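Local coordinates for Lmo1499 protein (Listeria monocytogenes, PDB 4IIW), which probably cleaves nascent peptidoglycan strands as a lytic endotransglycosylase of the MltG family, so ending their elongation at the cell membrane, at residues P260-A265 with S271-K276; S282-Y287 with G295-S300. One frame throughout, in Å; residues are numbered along the deposited sequence.

Contact 1: P260-A265 with S271-K276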
ATOM      1  N   PRO B 260      -4.579 -14.273  51.690  1.00 63.92           N
ATOM      2  CA  PRO B 260      -3.523 -14.871  50.903  1.00 60.94           C
ATOM      3  C   PRO B 260      -3.479 -16.394  50.987  1.00 59.78           C
ATOM      4  O   PRO B 260      -3.080 -17.042  50.005  1.00 59.84           O
ATOM      5  CB  PRO B 260      -2.260 -14.257  51.505  1.00 59.40           C
ATOM      6  CG  PRO B 260      -2.673 -12.921  51.930  1.00 61.71           C
ATOM      7  CD  PRO B 260      -4.090 -13.102  52.449  1.00 64.15           C
ATOM      8  N   THR B 261      -3.865 -16.969  52.133  1.00 58.70           N
ATOM      9  CA  THR B 261      -3.845 -18.426  52.259  1.00 58.15           C
ATOM     10  C   THR B 261      -4.974 -19.015  51.433  1.00 61.24           C
ATOM     11  O   THR B 261      -4.836 -20.107  50.883  1.00 60.78           O
ATOM     12  CB  THR B 261      -3.898 -18.941  53.732  1.00 57.23           C
ATOM     13  OG1 THR B 261      -5.156 -18.622  54.347  1.00 56.80           O
ATOM     14  CG2 THR B 261      -2.732 -18.368  54.547  1.00 55.22           C
ATOM     15  N   VAL B 262      -6.091 -18.292  51.341  1.00 64.45           N
ATOM     16  CA  VAL B 262      -7.208 -18.737  50.513  1.00 67.55           C
ATOM     17  C   VAL B 262      -6.789 -18.708  49.029  1.00 69.89           C
ATOM     18  O   VAL B 262      -7.018 -19.668  48.286  1.00 71.48           O
ATOM     19  CB  VAL B 262      -8.465 -17.876  50.738  1.00 69.80           C
ATOM     20  CG1 VAL B 262      -9.523 -18.179  49.675  1.00 71.75           C
ATOM     21  CG2 VAL B 262      -9.007 -18.099  52.132  1.00 66.19           C
ATOM     22  N   LEU B 263      -6.163 -17.613  48.608  1.00 70.90           N
ATOM     23  CA  LEU B 263      -5.707 -17.487  47.229  1.00 73.09           C
ATOM     24  C   LEU B 263      -4.689 -18.578  46.904  1.00 72.18           C
ATOM     25  O   LEU B 263      -4.730 -19.170  45.827  1.00 73.61           O
ATOM     26  CB  LEU B 263      -5.104 -16.098  46.964  1.00 73.04           C
ATOM     27  CG  LEU B 263      -6.034 -14.882  47.079  1.00 76.85           C
ATOM     28  CD1 LEU B 263      -5.253 -13.605  46.836  1.00 75.50           C
ATOM     29  CD2 LEU B 263      -7.235 -14.976  46.122  1.00 78.30           C
ATOM     30  N   TYR B 264      -3.777 -18.847  47.833  1.00 64.23           N
ATOM     31  CA  TYR B 264      -2.791 -19.886  47.606  1.00 64.29           C
ATOM     32  C   TYR B 264      -3.479 -21.250  47.494  1.00 67.01           C
ATOM     33  O   TYR B 264      -3.071 -22.089  46.687  1.00 69.24           O
ATOM     34  CB  TYR B 264      -1.729 -19.902  48.692  1.00 61.01           C
ATOM     35  CG  TYR B 264      -0.700 -20.969  48.448  1.00 61.07           C
ATOM     36  CD1 TYR B 264       0.340 -20.763  47.541  1.00 62.69           C
ATOM     37  CD2 TYR B 264      -0.775 -22.197  49.100  1.00 57.90           C
ATOM     38  CE1 TYR B 264       1.291 -21.749  47.301  1.00 60.94           C
ATOM     39  CE2 TYR B 264       0.167 -23.188  48.862  1.00 59.31           C
ATOM     40  CZ  TYR B 264       1.197 -22.958  47.965  1.00 58.85           C
ATOM     41  OH  TYR B 264       2.117 -23.936  47.738  1.00 55.75           O
ATOM     42  N   ALA B 265      -4.523 -21.459  48.291  1.00 68.58           N
ATOM     43  CA  ALA B 265      -5.300 -22.697  48.249  1.00 70.84           C
ATOM     44  C   ALA B 265      -5.830 -22.948  46.836  1.00 75.09           C
ATOM     45  O   ALA B 265      -5.802 -24.084  46.351  1.00 76.54           O
ATOM     46  CB  ALA B 265      -6.455 -22.634  49.236  1.00 71.28           C
ATOM     47  N   SER B 271      -5.809 -10.500  43.114  1.00113.16           N
ATOM     48  CA  SER B 271      -5.674  -9.527  44.197  1.00112.22           C
ATOM     49  C   SER B 271      -6.724  -9.734  45.297  1.00110.43           C
ATOM     50  O   SER B 271      -6.376  -9.842  46.477  1.00106.93           O
ATOM     51  CB  SER B 271      -5.736  -8.094  43.648  1.00117.65           C
ATOM     52  OG  SER B 271      -6.891  -7.894  42.858  1.00122.68           O
ATOM     53  N   LYS B 272      -7.995  -9.814  44.903  1.00113.28           N
ATOM     54  CA  LYS B 272      -9.107  -9.966  45.856  1.00112.33           C
ATOM     55  C   LYS B 272      -9.768 -11.349  45.821  1.00109.89           C
ATOM     56  O   LYS B 272      -9.820 -12.010  44.780  1.00111.38           O
ATOM     57  CB  LYS B 272     -10.173  -8.895  45.593  1.00118.28           C
ATOM     58  CG  LYS B 272      -9.662  -7.455  45.697  1.00121.31           C
ATOM     59  CD  LYS B 272     -10.763  -6.441  45.380  1.00127.93           C
ATOM     60  CE  LYS B 272     -10.266  -5.007  45.516  1.00130.29           C
ATOM     61  NZ  LYS B 272     -11.343  -4.030  45.246  1.00134.66           N
ATOM     62  N   THR B 273     -10.276 -11.770  46.976  1.00106.47           N
ATOM     63  CA  THR B 273     -10.963 -13.049  47.113  1.00104.15           C
ATOM     64  C   THR B 273     -12.472 -12.815  47.150  1.00108.00           C
ATOM     65  O   THR B 273     -12.946 -11.880  47.793  1.00109.54           O
ATOM     66  CB  THR B 273     -10.546 -13.772  48.415  1.00 98.77           C
ATOM     67  OG1 THR B 273     -10.998 -13.032  49.552  1.00 97.94           O
ATOM     68  CG2 THR B 273      -9.040 -13.919  48.490  1.00 94.21           C
ATOM     69  N   THR B 274     -13.220 -13.659  46.447  1.00109.52           N
ATOM     70  CA  THR B 274     -14.675 -13.573  46.442  1.00113.22           C
ATOM     71  C   THR B 274     -15.204 -14.417  47.599  1.00110.76           C
ATOM     72  O   THR B 274     -14.425 -15.051  48.311  1.00106.17           O
ATOM     73  CB  THR B 274     -15.264 -14.086  45.117  1.00117.50           C
ATOM     74  OG1 THR B 274     -14.914 -15.464  44.937  1.00113.42           O
ATOM     75  CG2 THR B 274     -14.738 -13.271  43.944  1.00119.93           C
ATOM     76  N   TYR B 275     -16.518 -14.419  47.797  1.00114.60           N
ATOM     77  CA  TYR B 275     -17.133 -15.220  48.859  1.00113.56           C
ATOM     78  C   TYR B 275     -17.036 -16.708  48.562  1.00111.31           C
ATOM     79  O   TYR B 275     -16.797 -17.505  49.465  1.00108.04           O
ATOM     80  CB  TYR B 275     -18.603 -14.851  49.074  1.00119.58           C
ATOM     81  CG  TYR B 275     -18.839 -13.592  49.880  1.00123.09           C
ATOM     82  CD1 TYR B 275     -18.572 -13.562  51.251  1.00121.17           C
ATOM     83  CD2 TYR B 275     -19.385 -12.450  49.290  1.00131.57           C
ATOM     84  CE1 TYR B 275     -18.806 -12.421  52.008  1.00124.35           C
ATOM     85  CE2 TYR B 275     -19.630 -11.299  50.040  1.00134.47           C
ATOM     86  CZ  TYR B 275     -19.337 -11.293  51.399  1.00131.25           C
ATOM     87  OH  TYR B 275     -19.577 -10.161  52.147  1.00133.11           O
ATOM     88  N   LYS B 276     -17.243 -17.079  47.299  1.00113.80           N
ATOM     89  CA  LYS B 276     -17.148 -18.483  46.888  1.00113.14           C
ATOM     90  C   LYS B 276     -15.744 -19.041  47.142  1.00106.18           C
ATOM     91  O   LYS B 276     -15.581 -20.235  47.405  1.00104.55           O
ATOM     92  CB  LYS B 276     -17.536 -18.652  45.410  1.00118.29           C
ATOM     93  CG  LYS B 276     -17.368 -20.085  44.876  1.00120.11           C
ATOM     94  CD  LYS B 276     -18.089 -20.281  43.541  1.00128.75           C
ATOM     95  CE  LYS B 276     -18.036 -21.736  43.066  1.00129.68           C
ATOM     96  NZ  LYS B 276     -18.939 -21.971  41.895  1.00136.78           N
TER
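The flat groups that Leu263 meets are two consecutive peptide units, not rings: its methyls stand above their planes. CD1 lies over the unit that joins Ser271 to Lys272, with Leu263 CD1 3.9 Å from Ser271 O, and CD2 lies over the next one, where Leu263 CD2 is 4.2 Å from Lys272 O. In both cases the approach is from above the carbonyl, at van der Waals range. The rest of the contact is methyl packing. Thr273 turns CG2 toward the helix, and Leu263 CD1 comes within 4.1 Å of Thr273 CG2; the modelled approach of CD2 to the same methyl is too close to be trusted. Val262, one residue earlier on the helix, meets the same methyl from another direction and more loosely, with CG1 4.4 Å from Thr273 CG2.

Threonine suits its place because it has two different branches. With chi1 at 66°, OG1 lies between the backbone N and the carbonyl carbon and makes a weak hydrogen bond to Asp259 near the start of the helix, while CG2 is given to Leu263. The branched leucine can span both peptide units, and the side chains of Ser271 and Lys272 set out away from the helix, as befits exposed residues of a loop. No hydrogen bond joins 260-265 to 271-276. Just beyond, Thr274 takes the N-cap position: its side chain caps a backbone N, and its own N bonds Asp277 OD2, a pattern consistent with a capping box.

The arrangement is a helix followed by a short connection that folds back over the helix's outer surface before helix 275-278 begins, at the surface of the YceG-like fold. The inner side of the same helix faces helix 219-232, where Pro260 touches Glu232, the residue predicted to be important for catalysis.

Contact 2: S282-Y287 with G295-S300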
ATOM      1  N   SER B 282      -9.876 -26.928  51.508  1.00 76.76           N
ATOM      2  CA  SER B 282      -8.414 -27.101  51.502  1.00 73.01           C
ATOM      3  C   SER B 282      -7.821 -26.827  52.877  1.00 69.01           C
ATOM      4  O   SER B 282      -8.201 -25.857  53.531  1.00 67.98           O
ATOM      5  CB  SER B 282      -7.746 -26.152  50.493  1.00 71.86           C
ATOM      6  OG  SER B 282      -6.324 -26.226  50.566  1.00 70.25           O
ATOM      7  N   PRO B 283      -6.868 -27.665  53.309  1.00 66.40           N
ATOM      8  CA  PRO B 283      -6.249 -27.432  54.604  1.00 64.09           C
ATOM      9  C   PRO B 283      -5.564 -26.058  54.673  1.00 62.46           C
ATOM     10  O   PRO B 283      -5.340 -25.540  55.764  1.00 61.33           O
ATOM     11  CB  PRO B 283      -5.227 -28.555  54.713  1.00 63.55           C
ATOM     12  CG  PRO B 283      -5.673 -29.582  53.755  1.00 66.77           C
ATOM     13  CD  PRO B 283      -6.346 -28.873  52.654  1.00 66.95           C
ATOM     14  N   TYR B 284      -5.230 -25.482  53.519  1.00 61.90           N
ATOM     15  CA  TYR B 284      -4.612 -24.158  53.481  1.00 60.34           C
ATOM     16  C   TYR B 284      -5.598 -23.013  53.779  1.00 61.79           C
ATOM     17  O   TYR B 284      -5.173 -21.900  54.113  1.00 60.76           O
ATOM     18  CB  TYR B 284      -3.909 -23.938  52.137  1.00 60.24           C
ATOM     19  CG  TYR B 284      -2.558 -24.608  52.099  1.00 57.75           C
ATOM     20  CD1 TYR B 284      -2.437 -25.962  51.822  1.00 55.80           C
ATOM     21  CD2 TYR B 284      -1.409 -23.890  52.375  1.00 54.02           C
ATOM     22  CE1 TYR B 284      -1.211 -26.583  51.814  1.00 56.33           C
ATOM     23  CE2 TYR B 284      -0.165 -24.502  52.363  1.00 59.30           C
ATOM     24  CZ  TYR B 284      -0.072 -25.858  52.083  1.00 57.67           C
ATOM     25  OH  TYR B 284       1.156 -26.472  52.069  1.00 54.15           O
ATOM     26  N   ASN B 285      -6.898 -23.292  53.657  1.00 63.12           N
ATOM     27  CA  ASN B 285      -7.935 -22.303  53.917  1.00 64.10           C
ATOM     28  C   ASN B 285      -8.067 -21.972  55.407  1.00 63.40           C
ATOM     29  O   ASN B 285      -8.717 -22.713  56.176  1.00 63.73           O
ATOM     30  CB  ASN B 285      -9.265 -22.818  53.397  1.00 68.06           C
ATOM     31  CG  ASN B 285     -10.370 -21.839  53.598  1.00 71.97           C
ATOM     32  OD1 ASN B 285     -10.147 -20.756  54.139  1.00 72.83           O
ATOM     33  ND2 ASN B 285     -11.583 -22.203  53.166  1.00 77.32           N
ATOM     34  N   THR B 286      -7.482 -20.843  55.807  1.00 61.54           N
ATOM     35  CA  THR B 286      -7.497 -20.429  57.212  1.00 61.22           C
ATOM     36  C   THR B 286      -8.822 -19.832  57.674  1.00 63.77           C
ATOM     37  O   THR B 286      -8.938 -19.391  58.813  1.00 64.46           O
ATOM     38  CB  THR B 286      -6.352 -19.476  57.532  1.00 60.12           C
ATOM     39  OG1 THR B 286      -6.416 -18.338  56.657  1.00 62.46           O
ATOM     40  CG2 THR B 286      -5.009 -20.201  57.362  1.00 55.23           C
ATOM     41  N   TYR B 287      -9.809 -19.794  56.783  1.00 65.84           N
ATOM     42  CA  TYR B 287     -11.159 -19.398  57.154  1.00 68.71           C
ATOM     43  C   TYR B 287     -11.921 -20.631  57.644  1.00 70.04           C
ATOM     44  O   TYR B 287     -12.848 -20.510  58.441  1.00 71.51           O
ATOM     45  CB  TYR B 287     -11.900 -18.771  55.978  1.00 71.46           C
ATOM     46  CG  TYR B 287     -11.571 -17.319  55.757  1.00 72.68           C
ATOM     47  CD1 TYR B 287     -10.408 -16.939  55.102  1.00 69.90           C
ATOM     48  CD2 TYR B 287     -12.435 -16.320  56.200  1.00 75.01           C
ATOM     49  CE1 TYR B 287     -10.107 -15.607  54.901  1.00 71.10           C
ATOM     50  CE2 TYR B 287     -12.147 -14.984  55.997  1.00 76.49           C
ATOM     51  CZ  TYR B 287     -10.980 -14.632  55.350  1.00 75.34           C
ATOM     52  OH  TYR B 287     -10.683 -13.302  55.153  1.00 76.75           O
ATOM     53  N   GLY B 295       1.922 -25.614  55.467  1.00 52.38           N
ATOM     54  CA  GLY B 295       3.233 -25.127  55.069  1.00 51.24           C
ATOM     55  C   GLY B 295       3.128 -23.676  54.622  1.00 51.43           C
ATOM     56  O   GLY B 295       2.040 -23.097  54.624  1.00 52.15           O
ATOM     57  N   PRO B 296       4.261 -23.069  54.266  1.00 51.14           N
ATOM     58  CA  PRO B 296       4.295 -21.692  53.797  1.00 51.48           C
ATOM     59  C   PRO B 296       3.535 -21.524  52.500  1.00 52.20           C
ATOM     60  O   PRO B 296       3.344 -22.512  51.774  1.00 53.66           O
ATOM     61  CB  PRO B 296       5.790 -21.457  53.528  1.00 51.25           C
ATOM     62  CG  PRO B 296       6.482 -22.444  54.389  1.00 48.96           C
ATOM     63  CD  PRO B 296       5.612 -23.623  54.452  1.00 51.14           C
ATOM     64  N   ILE B 297       3.131 -20.285  52.208  1.00 51.60           N
ATOM     65  CA  ILE B 297       2.430 -19.961  50.959  1.00 53.25           C
ATOM     66  C   ILE B 297       3.296 -19.113  50.009  1.00 54.66           C
ATOM     67  O   ILE B 297       2.830 -18.654  48.959  1.00 57.51           O
ATOM     68  CB  ILE B 297       1.109 -19.237  51.219  1.00 53.69           C
ATOM     69  CG1 ILE B 297       1.351 -17.895  51.925  1.00 54.49           C
ATOM     70  CG2 ILE B 297       0.197 -20.131  52.030  1.00 51.55           C
ATOM     71  CD1 ILE B 297       0.098 -16.981  51.974  1.00 56.16           C
ATOM     72  N   SER B 298       4.553 -18.899  50.393  1.00 53.12           N
ATOM     73  CA  SER B 298       5.495 -18.130  49.589  1.00 54.01           C
ATOM     74  C   SER B 298       6.812 -18.075  50.340  1.00 51.96           C
ATOM     75  O   SER B 298       6.913 -18.635  51.422  1.00 52.12           O
ATOM     76  CB  SER B 298       4.995 -16.696  49.386  1.00 54.68           C
ATOM     77  OG  SER B 298       5.056 -15.991  50.610  1.00 53.31           O
ATOM     78  N   ASN B 299       7.814 -17.408  49.770  1.00 51.86           N
ATOM     79  CA  ASN B 299       9.074 -17.190  50.482  1.00 50.80           C
ATOM     80  C   ASN B 299       8.958 -15.856  51.239  1.00 50.65           C
ATOM     81  O   ASN B 299       7.974 -15.150  51.075  1.00 50.18           O
ATOM     82  CB  ASN B 299      10.293 -17.251  49.556  1.00 52.17           C
ATOM     83  CG  ASN B 299      10.231 -16.260  48.431  1.00 53.83           C
ATOM     84  OD1 ASN B 299       9.369 -15.370  48.397  1.00 57.29           O
ATOM     85  ND2 ASN B 299      11.155 -16.398  47.498  1.00 50.28           N
ATOM     86  N   SER B 300       9.950 -15.525  52.059  1.00 51.40           N
ATOM     87  CA  SER B 300       9.885 -14.341  52.915  1.00 52.41           C
ATOM     88  C   SER B 300      11.186 -13.577  53.000  1.00 54.62           C
ATOM     89  O   SER B 300      12.261 -14.152  52.866  1.00 54.55           O
ATOM     90  CB  SER B 300       9.531 -14.770  54.343  1.00 51.73           C
ATOM     91  OG  SER B 300       8.303 -15.469  54.404  1.00 50.76           O
TER
HETATM   92  O   HOH W   1       3.358 -25.226  51.875  1.00 40.20           O
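With CG of Tyr284 turned opposite its carbonyl carbon (chi1 -80°), the ring reaches across to Gly295; in Ile297 chi1 of 62° puts CG1 between the backbone N and the carbonyl carbon, so that CG2, opposite the carbonyl carbon, is the branch beside Tyr284 CD2. Tyr284 CD2 and Ile297 CG2 are 4.1 Å apart, with the methyl near the ring plane, and the two side chains run past one another in opposite directions. Tyr284 CE2 also lies 3.5 Å from Gly295 O, which approaches obliquely. Glycine suits this position because the phenol end can lie against bare backbone: Tyr284 CZ is 3.9 Å from Gly295 N.

The polar link is indirect. A water in the plane of the ring bonds Tyr284 OH and donates to Pro296 O, 2.7 Å from the water's oxygen. Tyr284 is presented by a type I turn from Ser282 to Asn285, closed by Asn285 N to Ser282 O at 2.9 Å. An ST turn, in which Ser282 OG accepts from Tyr284 N, steadies it further, and an Asx turn at Asn285 follows directly.

Both segments belong to the long loop between helices 275-278 and 302-309. Pro296 packs on helix 219-232, whose Ser227 OG bonds Ile297 N, while Ile297 rests on Pro260 and Tyr264 of helix 259-265.

Contact 1 closes before contact 2 opens along the chain, and their centres lie about 11 Å apart. Helix 259-265 joins them, meeting 271-276 with one side and 282-287 with another. Thr261 OG1 and Thr286 OG1, 2.6 Å apart, probably share a hydrogen bond; Val262 CG2 packs 3.5 Å from Tyr287 CD1, and the rings of Tyr264 and Tyr284 meet with their planes at about 55°. Both contacts lie near Glu232, predicted to be important for catalysis: the side chain of Ile297 is about 7 Å from that of Glu232, and that of Leu263 about 9 Å. Helix 259-265 and the loop segments packed on it are thus probably part of the surroundings of the active site.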